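Protein PTHB1 (Homo sapiens, PDB 4YD8) forms part of the BBSome, a coat complex thought to sort specific membrane proteins to primary cilia, its N-terminal portion modelled here folding as a seven-bladed beta-propeller. Local coordinates at residues F294-S299 and I305-G310; M315-I318 and T323-W326; G88-G93 and H98-H103; L155-I158 and M164-V167. All coordinates share one frame; numbering follows the deposited sequence.

Interaction 1 of 4, residues F294-S299 and I305-G310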
# COMPACT_ATOMS: atom_id res chain seq x y z
N PHE A 294 -7.28 2.83 5.11
CA PHE A 294 -7.23 1.79 6.15
C PHE A 294 -6.03 0.87 5.98
O PHE A 294 -5.32 0.93 4.97
CB PHE A 294 -8.60 1.07 6.15
CG PHE A 294 -8.73 -0.14 5.24
CD1 PHE A 294 -8.10 -0.20 3.99
CD2 PHE A 294 -9.42 -1.27 5.68
CE1 PHE A 294 -8.23 -1.33 3.16
CE2 PHE A 294 -9.60 -2.38 4.85
CZ PHE A 294 -8.98 -2.43 3.60
N LEU A 295 -5.78 0.06 7.01
CA LEU A 295 -4.70 -0.90 6.99
C LEU A 295 -4.92 -1.96 8.07
O LEU A 295 -4.69 -1.68 9.25
CB LEU A 295 -3.33 -0.22 7.23
CG LEU A 295 -2.17 -1.22 7.13
CD1 LEU A 295 -1.86 -1.52 5.67
CD2 LEU A 295 -0.94 -0.73 7.87
N PRO A 296 -5.36 -3.16 7.67
CA PRO A 296 -5.28 -4.33 8.56
C PRO A 296 -3.81 -4.62 8.80
O PRO A 296 -3.13 -4.96 7.83
CB PRO A 296 -5.94 -5.47 7.75
CG PRO A 296 -6.62 -4.79 6.58
CD PRO A 296 -5.83 -3.53 6.32
N TYR A 297 -3.32 -4.47 10.04
CA TYR A 297 -1.86 -4.36 10.24
C TYR A 297 -1.26 -5.37 11.19
O TYR A 297 -0.04 -5.53 11.22
CB TYR A 297 -1.51 -2.95 10.74
CG TYR A 297 -1.96 -2.63 12.16
CD1 TYR A 297 -3.25 -2.18 12.40
CD2 TYR A 297 -1.10 -2.76 13.25
CE1 TYR A 297 -3.69 -1.88 13.69
CE2 TYR A 297 -1.53 -2.47 14.56
CZ TYR A 297 -2.82 -2.03 14.77
OH TYR A 297 -3.28 -1.74 16.03
N CYS A 298 -2.08 -6.06 11.98
CA CYS A 298 -1.53 -7.09 12.86
C CYS A 298 -2.64 -7.92 13.48
O CYS A 298 -3.83 -7.60 13.37
CB CYS A 298 -0.68 -6.47 13.98
SG CYS A 298 -1.60 -5.87 15.43
N SER A 299 -2.22 -9.00 14.13
CA SER A 299 -3.12 -9.77 14.96
C SER A 299 -2.55 -9.87 16.36
O SER A 299 -1.41 -10.30 16.52
CB SER A 299 -3.34 -11.17 14.38
OG SER A 299 -3.95 -11.99 15.35
N ILE A 305 -8.03 -9.74 14.14
CA ILE A 305 -7.17 -8.86 13.35
C ILE A 305 -7.41 -7.41 13.76
O ILE A 305 -8.54 -6.98 14.02
CB ILE A 305 -7.42 -9.04 11.83
CG1 ILE A 305 -7.11 -10.49 11.41
CG2 ILE A 305 -6.57 -8.06 11.01
CD1 ILE A 305 -7.23 -10.77 9.93
N ASN A 306 -6.31 -6.66 13.86
CA ASN A 306 -6.38 -5.23 14.15
C ASN A 306 -6.28 -4.40 12.87
O ASN A 306 -5.42 -4.66 12.02
CB ASN A 306 -5.27 -4.79 15.13
CG ASN A 306 -5.62 -5.07 16.60
OD1 ASN A 306 -6.39 -5.97 16.91
ND2 ASN A 306 -5.00 -4.30 17.50
N THR A 307 -7.15 -3.41 12.74
CA THR A 307 -7.23 -2.59 11.53
C THR A 307 -7.23 -1.10 11.86
O THR A 307 -8.02 -0.63 12.69
CB THR A 307 -8.51 -2.92 10.73
OG1 THR A 307 -8.50 -4.32 10.38
CG2 THR A 307 -8.57 -2.08 9.45
N LEU A 308 -6.33 -0.36 11.21
CA LEU A 308 -6.33 1.09 11.30
C LEU A 308 -7.31 1.65 10.29
O LEU A 308 -7.31 1.21 9.16
CB LEU A 308 -4.94 1.66 11.03
CG LEU A 308 -3.95 1.62 12.19
CD1 LEU A 308 -2.55 1.60 11.61
CD2 LEU A 308 -4.16 2.85 13.05
N ILE A 309 -8.12 2.62 10.69
CA ILE A 309 -9.00 3.31 9.73
C ILE A 309 -8.90 4.82 9.96
O ILE A 309 -9.18 5.30 11.07
CB ILE A 309 -10.47 2.85 9.85
CG1 ILE A 309 -10.57 1.32 9.66
CG2 ILE A 309 -11.35 3.61 8.83
CD1 ILE A 309 -12.01 0.75 9.66
N GLY A 310 -8.47 5.54 8.93
CA GLY A 310 -8.36 6.98 8.98
C GLY A 310 -9.62 7.56 8.38
O GLY A 310 -10.25 6.92 7.53
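In the beta hairpin of strands 291-298 and 306-311, Leu295 and Leu308 form an antiparallel hydrogen-bonded pair, each backbone N giving a bond of 2.9 Å to the O of the other residue. On either side of it, Phe294 with Ile309 and Pro296 with Thr307 are non-hydrogen-bonded pairs. The register then slips by one residue, a beta bulge: Tyr297 N donates to Asn306 O, while Asn306 N goes on to Cys298 O at 2.7 Å, so both residues answer to Asn306. Tyr297, Asn306 and Leu308 carry much of the side-chain contact. The tyrosine CG sits between the backbone N and the carbonyl carbon (chi1 70°), which turns the ring back across the partner strand. There CE1 lies 3.6 Å from Asn306 CB, and Leu308 CD1 comes over one ring face. The Asn306 amide is turned 67° from the ring plane, and its ND2 gives Tyr297 OH a weak but straight bond of 3.4 Å. With an alanine in place of Tyr297, Asn306 ND2 would probably lose this hydroxyl partner and Leu308 CG and CD1 the ring they pack against. On the other face, that of Phe294, Pro296, Thr307 and Ile309, the packing is mostly apolar, Phe294 CB meeting Ile309 CG1 at 4.0 Å. Pro296 CB also lies 4.2 Å from Ile305 CG2. Phe265 and Cys253 of the preceding blade cover this face, whereas Val339 of the following one meets Leu295, Tyr297 and Leu308. Such a hairpin, sandwiched between the sheets before and after it, is characteristic of the first two strands of a propeller blade.

Interaction 2 of 4, residues M315-I318 and T323-W326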
# COMPACT_ATOMS: atom_id res chain seq x y z
N MSE A 315 -9.71 11.84 12.43
CA MSE A 315 -9.58 10.80 13.44
C MSE A 315 -8.94 9.55 12.86
O MSE A 315 -9.18 9.19 11.70
CB MSE A 315 -10.94 10.45 14.04
CG MSE A 315 -11.63 11.60 14.76
SE MSE A 315 -10.60 12.29 16.26
CE MSE A 315 -10.44 10.66 17.31
N LEU A 316 -8.11 8.89 13.66
CA LEU A 316 -7.53 7.62 13.27
C LEU A 316 -7.98 6.58 14.29
O LEU A 316 -7.77 6.76 15.49
CB LEU A 316 -6.01 7.73 13.21
CG LEU A 316 -5.23 6.48 12.78
CD1 LEU A 316 -5.56 6.11 11.33
CD2 LEU A 316 -3.72 6.72 12.95
N HIS A 317 -8.60 5.50 13.82
CA HIS A 317 -9.19 4.48 14.70
C HIS A 317 -8.50 3.14 14.56
O HIS A 317 -8.03 2.80 13.48
CB HIS A 317 -10.68 4.29 14.39
CG HIS A 317 -11.51 5.50 14.66
ND1 HIS A 317 -12.22 6.13 13.67
CD2 HIS A 317 -11.73 6.20 15.79
CE1 HIS A 317 -12.86 7.17 14.18
NE2 HIS A 317 -12.58 7.23 15.47
N ILE A 318 -8.44 2.39 15.65
CA ILE A 318 -8.01 1.00 15.59
C ILE A 318 -9.12 0.09 16.05
O ILE A 318 -9.63 0.26 17.15
CB ILE A 318 -6.78 0.73 16.47
CG1 ILE A 318 -5.54 1.35 15.86
CG2 ILE A 318 -6.56 -0.78 16.59
CD1 ILE A 318 -4.29 1.19 16.75
N THR A 323 -14.52 -4.17 16.80
CA THR A 323 -14.62 -3.46 18.07
C THR A 323 -13.59 -2.33 18.15
O THR A 323 -12.40 -2.56 18.02
CB THR A 323 -14.43 -4.42 19.25
OG1 THR A 323 -15.45 -5.42 19.22
CG2 THR A 323 -14.50 -3.66 20.59
N LEU A 324 -14.05 -1.09 18.35
CA LEU A 324 -13.11 0.03 18.48
C LEU A 324 -12.27 -0.11 19.75
O LEU A 324 -12.79 -0.33 20.83
CB LEU A 324 -13.86 1.36 18.50
CG LEU A 324 -12.95 2.58 18.62
CD1 LEU A 324 -12.15 2.73 17.32
CD2 LEU A 324 -13.77 3.83 18.91
N LYS A 325 -10.95 0.04 19.60
CA LYS A 325 -10.04 -0.17 20.73
C LYS A 325 -9.26 1.09 21.10
O LYS A 325 -8.76 1.22 22.22
CB LYS A 325 -9.04 -1.29 20.40
CG LYS A 325 -9.66 -2.68 20.34
CD LYS A 325 -10.17 -3.10 21.71
CE LYS A 325 -10.78 -4.49 21.67
NZ LYS A 325 -11.35 -4.88 23.01
N TRP A 326 -9.14 2.02 20.15
CA TRP A 326 -8.24 3.16 20.30
C TRP A 326 -8.55 4.21 19.26
O TRP A 326 -8.94 3.87 18.15
CB TRP A 326 -6.80 2.68 20.14
CG TRP A 326 -5.70 3.70 20.25
CD1 TRP A 326 -5.14 4.20 21.39
CD2 TRP A 326 -4.97 4.28 19.16
NE1 TRP A 326 -4.12 5.07 21.07
CE2 TRP A 326 -3.99 5.13 19.72
CE3 TRP A 326 -5.06 4.18 17.77
CZ2 TRP A 326 -3.10 5.85 18.93
CZ3 TRP A 326 -4.18 4.91 16.99
CH2 TRP A 326 -3.21 5.74 17.57
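Leu324 is the first residue of 323-326 to reach the partner strand. With its CG anti to the backbone N (chi1 -179°), the branch swings over so that CD1 touches His317 CB at 3.6 Å and comes within 3.5 Å of Ile318 O. Next, Lys325 takes part through its backbone, its N donating to that same carbonyl, Ile318 O, at 2.8 Å; the side chain bends at chi2 and leads off. Trp326 closes the pair. Its O accepts Ile318 N at 2.9 Å, and also faces the CA-H of His317. Ile318 is therefore matched by two residues of the other strand, Lys325 and Trp326, which makes this a classic beta bulge. On the sheet face that Trp326 shares with Ile318, the two side chains meet tightly: Ile318 CD1 lies 3.3 Å from Trp326 CE3 and CG1 3.4 Å from the same carbon, so the isoleucine tip reaches the six-membered half of the indole obliquely. Leu316 CD2 only grazes CZ3 further along. Strand 315-320 is flanked across the sheet by strand 306-311, whose Leu308 touches both Leu316 and Ile318, while strand 323-329 has strand 8-17 from the chain's N terminus running parallel on its far side.

Interaction 3 of 4, residues G88-G93 and H98-H103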
# COMPACT_ATOMS: atom_id res chain seq x y z
N GLY A 88 9.43 -4.78 -3.86
CA GLY A 88 9.30 -6.21 -3.97
C GLY A 88 10.44 -6.84 -4.75
O GLY A 88 11.38 -6.15 -5.16
N LYS A 89 10.34 -8.14 -4.97
CA LYS A 89 11.41 -8.86 -5.66
C LYS A 89 11.23 -8.79 -7.18
O LYS A 89 10.92 -9.80 -7.82
CB LYS A 89 11.46 -10.32 -5.19
CG LYS A 89 11.72 -10.47 -3.68
CD LYS A 89 11.51 -11.91 -3.22
CE LYS A 89 11.68 -12.02 -1.71
NZ LYS A 89 11.70 -13.44 -1.29
N PHE A 90 11.45 -7.60 -7.74
CA PHE A 90 11.06 -7.30 -9.11
C PHE A 90 12.17 -7.58 -10.13
O PHE A 90 11.98 -7.35 -11.32
CB PHE A 90 10.64 -5.83 -9.21
CG PHE A 90 9.50 -5.46 -8.31
CD1 PHE A 90 8.41 -6.31 -8.14
CD2 PHE A 90 9.52 -4.25 -7.62
CE1 PHE A 90 7.34 -5.95 -7.31
CE2 PHE A 90 8.45 -3.88 -6.79
CZ PHE A 90 7.37 -4.73 -6.63
N VAL A 91 13.33 -8.06 -9.66
CA VAL A 91 14.46 -8.31 -10.58
C VAL A 91 14.82 -9.79 -10.63
O VAL A 91 15.00 -10.44 -9.59
CB VAL A 91 15.69 -7.45 -10.17
CG1 VAL A 91 16.95 -7.83 -11.00
CG2 VAL A 91 15.35 -5.96 -10.30
N SER A 92 14.90 -10.35 -11.83
CA SER A 92 15.15 -11.78 -11.95
C SER A 92 16.57 -12.12 -11.49
O SER A 92 17.49 -11.33 -11.66
CB SER A 92 14.93 -12.25 -13.39
OG SER A 92 15.82 -11.60 -14.28
N GLY A 93 16.73 -13.28 -10.87
CA GLY A 93 18.06 -13.76 -10.51
C GLY A 93 18.51 -13.28 -9.13
O GLY A 93 19.57 -13.68 -8.65
N HIS A 98 13.43 -4.34 -4.62
CA HIS A 98 13.59 -3.21 -5.53
C HIS A 98 12.33 -2.34 -5.49
O HIS A 98 11.27 -2.78 -5.05
CB HIS A 98 13.85 -3.68 -6.96
CG HIS A 98 15.20 -4.28 -7.16
ND1 HIS A 98 15.52 -5.55 -6.72
CD2 HIS A 98 16.32 -3.78 -7.72
CE1 HIS A 98 16.78 -5.80 -7.02
NE2 HIS A 98 17.30 -4.74 -7.62
N LEU A 99 12.46 -1.11 -5.98
CA LEU A 99 11.37 -0.12 -5.98
C LEU A 99 10.69 -0.12 -7.33
O LEU A 99 11.36 0.05 -8.35
CB LEU A 99 11.92 1.27 -5.69
CG LEU A 99 10.93 2.44 -5.77
CD1 LEU A 99 9.84 2.32 -4.71
CD2 LEU A 99 11.63 3.78 -5.66
N ALA A 100 9.37 -0.29 -7.35
CA ALA A 100 8.61 -0.09 -8.59
C ALA A 100 7.89 1.25 -8.49
O ALA A 100 7.27 1.55 -7.48
CB ALA A 100 7.62 -1.22 -8.82
N VAL A 101 8.02 2.07 -9.53
CA VAL A 101 7.34 3.34 -9.60
C VAL A 101 6.40 3.28 -10.79
O VAL A 101 6.84 3.06 -11.92
CB VAL A 101 8.33 4.51 -9.77
CG1 VAL A 101 7.58 5.85 -9.84
CG2 VAL A 101 9.36 4.51 -8.60
N LEU A 102 5.11 3.45 -10.52
CA LEU A 102 4.12 3.44 -11.59
C LEU A 102 3.83 4.86 -12.03
O LEU A 102 3.49 5.71 -11.21
CB LEU A 102 2.83 2.77 -11.10
CG LEU A 102 1.72 2.65 -12.15
CD1 LEU A 102 2.19 1.79 -13.33
CD2 LEU A 102 0.48 2.07 -11.49
N HIS A 103 3.96 5.09 -13.34
CA HIS A 103 3.55 6.35 -13.96
C HIS A 103 2.37 6.05 -14.88
O HIS A 103 2.04 4.89 -15.10
CB HIS A 103 4.69 6.98 -14.77
CG HIS A 103 5.91 7.31 -13.96
ND1 HIS A 103 5.97 8.39 -13.11
CD2 HIS A 103 7.12 6.70 -13.88
CE1 HIS A 103 7.16 8.44 -12.54
NE2 HIS A 103 7.88 7.43 -13.01
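His98, Phe90 and Val91 bring most of the surface to this contact, where the loop leaving strand 84-88 folds back on strand 98-102. The Val91 methyl CG2 sits squarely over one face of the His98 imidazole, 3.4 Å from its centroid and 3° off the normal, a CH-pi contact in which the two side chains cross at about a right angle. The ring is steadied from elsewhere too, as its ND1 is hydrogen-bonded to Met96 O. An alanine in place of His98 would be likely to leave the Val91 methyl without its flat partner and Met96 O without this bond. Phe90 has its CG anti to its carbonyl carbon (chi1 -59°), which directs the ring toward strand 98-102: CE2 presses on Ala100 CB at 3.4 Å and CD2 lies 3.4 Å from His98 O. Gly88, having no side chain, lets its CA lie over one face of that ring. Behind these contacts stands an antiparallel hydrogen-bonded pair, Gly88 N to His98 O at 3.0 Å and His98 N to Gly88 O at 2.8 Å. From there an inverse gamma turn centred on Lys89 takes the chain out of the sheet. Val109 of strand 106-112 touches both Phe90 and His98, while from the next blade Tyr144 of strand 139-145 meets Phe90 edge-to-face and Ile156 of strand 155-160 packs on Phe90 and Ala100.

Interaction 4 of 4, residues L155-I158 and M164-V167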
# COMPACT_ATOMS: atom_id res chain seq x y z
N LEU A 155 5.97 -10.78 -9.48
CA LEU A 155 5.51 -10.30 -10.78
C LEU A 155 4.61 -9.10 -10.51
O LEU A 155 4.16 -8.91 -9.39
CB LEU A 155 4.77 -11.39 -11.53
CG LEU A 155 5.53 -12.71 -11.71
CD1 LEU A 155 4.90 -13.54 -12.83
CD2 LEU A 155 7.00 -12.46 -11.99
N ILE A 156 4.33 -8.30 -11.54
CA ILE A 156 3.56 -7.07 -11.36
C ILE A 156 2.37 -7.10 -12.30
O ILE A 156 2.48 -7.56 -13.44
CB ILE A 156 4.43 -5.82 -11.62
CG1 ILE A 156 5.41 -5.59 -10.45
CG2 ILE A 156 3.58 -4.56 -11.83
CD1 ILE A 156 6.50 -4.60 -10.79
N CYS A 157 1.22 -6.67 -11.80
CA CYS A 157 0.01 -6.56 -12.61
C CYS A 157 -0.48 -5.13 -12.52
O CYS A 157 -0.72 -4.62 -11.42
CB CYS A 157 -1.07 -7.52 -12.14
SG CYS A 157 -2.65 -7.28 -13.03
N ILE A 158 -0.61 -4.48 -13.67
CA ILE A 158 -1.07 -3.10 -13.72
C ILE A 158 -2.47 -3.07 -14.33
O ILE A 158 -2.69 -3.64 -15.39
CB ILE A 158 -0.12 -2.22 -14.57
CG1 ILE A 158 1.30 -2.16 -13.96
CG2 ILE A 158 -0.67 -0.81 -14.74
CD1 ILE A 158 2.32 -1.57 -14.93
N MSE A 164 -7.86 -3.08 -18.55
CA MSE A 164 -7.03 -4.21 -18.91
C MSE A 164 -6.10 -4.51 -17.75
O MSE A 164 -5.51 -3.59 -17.19
CB MSE A 164 -6.21 -3.94 -20.17
CG MSE A 164 -5.24 -5.05 -20.50
SE MSE A 164 -4.36 -4.79 -22.21
CE MSE A 164 -5.63 -5.76 -23.30
N LEU A 165 -5.99 -5.78 -17.38
CA LEU A 165 -4.95 -6.22 -16.46
C LEU A 165 -3.73 -6.60 -17.28
O LEU A 165 -3.81 -7.48 -18.14
CB LEU A 165 -5.41 -7.39 -15.60
CG LEU A 165 -6.62 -7.16 -14.68
CD1 LEU A 165 -6.79 -8.37 -13.77
CD2 LEU A 165 -6.45 -5.89 -13.85
N MSE A 166 -2.63 -5.91 -17.01
CA MSE A 166 -1.38 -6.07 -17.75
C MSE A 166 -0.34 -6.69 -16.83
O MSE A 166 0.04 -6.09 -15.82
CB MSE A 166 -0.92 -4.71 -18.31
CG MSE A 166 -2.01 -4.00 -19.16
SE MSE A 166 -1.48 -2.25 -19.90
CE MSE A 166 -1.55 -1.19 -18.23
N VAL A 167 0.09 -7.90 -17.17
CA VAL A 167 0.97 -8.68 -16.31
C VAL A 167 2.38 -8.65 -16.85
O VAL A 167 2.62 -8.90 -18.04
CB VAL A 167 0.48 -10.14 -16.19
CG1 VAL A 167 1.47 -10.97 -15.41
CG2 VAL A 167 -0.91 -10.18 -15.54
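This is a buried hairpin contact between the two middle strands of a four-stranded antiparallel sheet, with Ile158 and Met166 as its hydrogen-bonded pair. Ile158 N donates to Met166 O and Met166 N to Ile158 O, both at 2.8 Å. One residue along, Cys157 and Val167 make a non-hydrogen-bonded pair with their CA atoms 4.4 Å apart, and CA-H groups fill in between the amide bonds: Cys157 CA lies 3.2 Å from Met166 O, and Val167 CA 3.4 Å from Ile156 O. Meander sheets of this kind are the blades of a beta-propeller, and here strand 139-145 flanks 155-160 while strand 172-178 flanks 164-169. Different side chains line the two faces. On one, the selenomethionine Met166 bends at chi3 (-74°), curling its CE methyl back to Ile158 CG2 at 3.6 Å; both groups are apolar and the chains meet at a slant. Ile158 continues onto Ala139 and Met142 of strand 139-145. On the other face, Cys157 SG points along the partner strand, placed anti to its backbone N (chi1 174°), and rests against Leu165 CB at 3.8 Å and, more loosely, Val167 CG2 at 4.2 Å. Phe147 covers Cys157 and Leu155 from a loop. Leu155 is also joined through its backbone to Gly145, a position critical for protein stability.

How the interactions relate
From the N terminus, interaction 3 comes first, turning the chain between the first two strands of one blade. Interaction 4 follows, closing the hairpin between the second and third strands of the next. Far later, interactions 1 and 2 close the first and last hairpin of a single four-stranded blade. All four lie in series, none enclosing or crossing another. Interactions 3 and 4 join adjacent blades by apolar packing, including Leu102 CD1 against Ile158 CD1. Interactions 1 and 2 share a sheet: Ile309 N probably bonds to His317 O, and Tyr297 OH packs against Ile318 CD1. The two groups occupy opposite sides of the ring, the centres of interactions 1 and 4 being about 26 Å apart.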